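Local coordinates for adenosine monophosphate-protein transferase (Pyrococcus horikoshii, PDB 2D16), which is of unknown function but belongs to the adenosine-specific kinase family and may transfer adenosine monophosphate to proteins, at residues V17-G22 and F116-A121. Residues are numbered along the deposited sequence; the frame is centred on the assembly and turned at random.
Sequences VIIGQG and FQVIVA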
loop_
_atom_site.group_PDB
_atom_site.type_symbol
_atom_site.label_atom_id
_atom_site.label_comp_id
_atom_site.label_asym_id
_atom_site.label_seq_id
_atom_site.Cartn_x
_atom_site.Cartn_y
_atom_site.Cartn_z
ATOM N N VAL A 17 -12.403 -41.582 20.601
ATOM C CA VAL A 17 -11.437 -42.622 20.928
ATOM C C VAL A 17 -10.784 -43.142 19.651
ATOM O O VAL A 17 -11.433 -43.260 18.610
ATOM C CB VAL A 17 -12.091 -43.816 21.678
ATOM C CG1 VAL A 17 -13.131 -44.497 20.799
ATOM C CG2 VAL A 17 -11.015 -44.819 22.099
ATOM N N ILE A 18 -9.486 -43.419 19.737
ATOM C CA ILE A 18 -8.731 -43.958 18.615
ATOM C C ILE A 18 -7.892 -45.100 19.184
ATOM O O ILE A 18 -7.171 -44.916 20.165
ATOM C CB ILE A 18 -7.783 -42.907 17.990
ATOM C CG1 ILE A 18 -8.573 -41.672 17.554
ATOM C CG2 ILE A 18 -7.068 -43.516 16.786
ATOM C CD1 ILE A 18 -7.706 -40.540 17.030
ATOM N N ILE A 19 -8.002 -46.280 18.586
ATOM C CA ILE A 19 -7.246 -47.437 19.050
ATOM C C ILE A 19 -6.322 -47.864 17.916
ATOM O O ILE A 19 -6.751 -47.948 16.769
ATOM C CB ILE A 19 -8.169 -48.632 19.391
ATOM C CG1 ILE A 19 -9.321 -48.184 20.297
ATOM C CG2 ILE A 19 -7.360 -49.737 20.055
ATOM C CD1 ILE A 19 -8.886 -47.672 21.649
ATOM N N GLY A 20 -5.063 -48.143 18.235
ATOM C CA GLY A 20 -4.134 -48.546 17.197
ATOM C C GLY A 20 -3.104 -49.557 17.650
ATOM O O GLY A 20 -3.050 -49.930 18.824
ATOM N N GLN A 21 -2.291 -50.010 16.702
ATOM C CA GLN A 21 -1.237 -50.980 16.976
ATOM C C GLN A 21 0.080 -50.313 16.592
ATOM O O GLN A 21 0.240 -49.835 15.461
ATOM C CB GLN A 21 -1.453 -52.253 16.147
ATOM C CG GLN A 21 -0.432 -53.370 16.427
ATOM C CD GLN A 21 -0.682 -54.106 17.743
ATOM O OE1 GLN A 21 -1.827 -54.232 18.185
ATOM N NE2 GLN A 21 0.385 -54.575 18.380
ATOM N N GLY A 22 1.015 -50.269 17.539
ATOM C CA GLY A 22 2.292 -49.633 17.277
ATOM C C GLY A 22 3.511 -50.464 17.629
ATOM O O GLY A 22 3.472 -51.693 17.606
ATOM N N PHE A 116 -18.289 -47.570 21.841
ATOM C CA PHE A 116 -17.210 -48.328 21.207
ATOM C C PHE A 116 -16.755 -49.550 21.996
ATOM O O PHE A 116 -16.654 -49.497 23.222
ATOM C CB PHE A 116 -16.031 -47.362 21.039
ATOM C CG PHE A 116 -15.077 -47.711 19.930
ATOM C CD1 PHE A 116 -15.251 -47.174 18.658
ATOM C CD2 PHE A 116 -13.970 -48.512 20.174
ATOM C CE1 PHE A 116 -14.328 -47.424 17.642
ATOM C CE2 PHE A 116 -13.037 -48.773 19.165
ATOM C CZ PHE A 116 -13.218 -48.225 17.898
ATOM N N GLN A 117 -16.467 -50.644 21.290
ATOM C CA GLN A 117 -15.990 -51.864 21.937
ATOM C C GLN A 117 -14.749 -52.400 21.237
ATOM O O GLN A 117 -14.585 -52.239 20.028
ATOM C CB GLN A 117 -17.047 -52.971 21.904
ATOM C CG GLN A 117 -18.374 -52.628 22.536
ATOM C CD GLN A 117 -19.341 -53.792 22.455
ATOM O OE1 GLN A 117 -19.439 -54.452 21.419
ATOM N NE2 GLN A 117 -20.064 -54.048 23.542
ATOM N N VAL A 118 -13.880 -53.039 22.008
ATOM C CA VAL A 118 -12.671 -53.644 21.463
ATOM C C VAL A 118 -12.803 -55.140 21.729
ATOM O O VAL A 118 -13.000 -55.560 22.874
ATOM C CB VAL A 118 -11.384 -53.085 22.153
ATOM C CG1 VAL A 118 -10.139 -53.829 21.640
ATOM C CG2 VAL A 118 -11.245 -51.590 21.860
ATOM N N ILE A 119 -12.730 -55.948 20.675
ATOM C CA ILE A 119 -12.835 -57.389 20.834
ATOM C C ILE A 119 -11.420 -57.929 20.978
ATOM O O ILE A 119 -10.575 -57.732 20.104
ATOM C CB ILE A 119 -13.527 -58.045 19.624
ATOM C CG1 ILE A 119 -14.904 -57.403 19.410
ATOM C CG2 ILE A 119 -13.677 -59.547 19.865
ATOM C CD1 ILE A 119 -15.699 -58.004 18.266
ATOM N N VAL A 120 -11.172 -58.603 22.094
ATOM C CA VAL A 120 -9.853 -59.135 22.396
ATOM C C VAL A 120 -9.821 -60.650 22.529
ATOM O O VAL A 120 -10.712 -61.252 23.125
ATOM C CB VAL A 120 -9.320 -58.512 23.711
ATOM C CG1 VAL A 120 -7.974 -59.131 24.086
ATOM C CG2 VAL A 120 -9.194 -57.002 23.555
ATOM N N ALA A 121 -8.784 -61.259 21.961
ATOM C CA ALA A 121 -8.598 -62.701 22.043
ATOM C C ALA A 121 -7.375 -62.933 22.923
ATOM O O ALA A 121 -6.375 -62.235 22.783
ATOM C CB ALA A 121 -8.356 -63.283 20.657
#
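Val17 lays a methyl group over one face of the Phe116 ring: Val17 CG1 stands 4.1 Å from the ring centroid and 19° off the normal, a CH-pi contact displaced toward the CG end. Val17 CG1 lies 3.9 Å from Phe116 CG. That methyl sits in the cramped slot between backbone N and carbonyl carbon. Phe116 has CG roughly anti to its own backbone N (chi1 -155°), and its long, flat side chain meets Ile19 as well. Ile19 CG1 approaches the far part of the ring obliquely, 3.9 Å from Phe116 CE2, and also lies 4.2 Å from Val118 CG2, so one methylene serves two partners. Branched aliphatic residues suit these places, since they are at home in strands and offer methyls and methylenes to a buried aromatic. No hydrogen bond links the two strands; each is held within its own sheet, Val17 and Ile19 by backbone bonds to strand 105-112. Alongside in the same sheet, Leu86 of strand 82-88 touches Val17, and Val82 and Val84 touch Ile19, while Ile9 and Val132 also touch Phe116. The axes of segments 17-22 and 116-121 come within 9.6 Å and run 13° from parallel, as in face-to-face packing of two antiparallel beta sheets through a hydrophobic core.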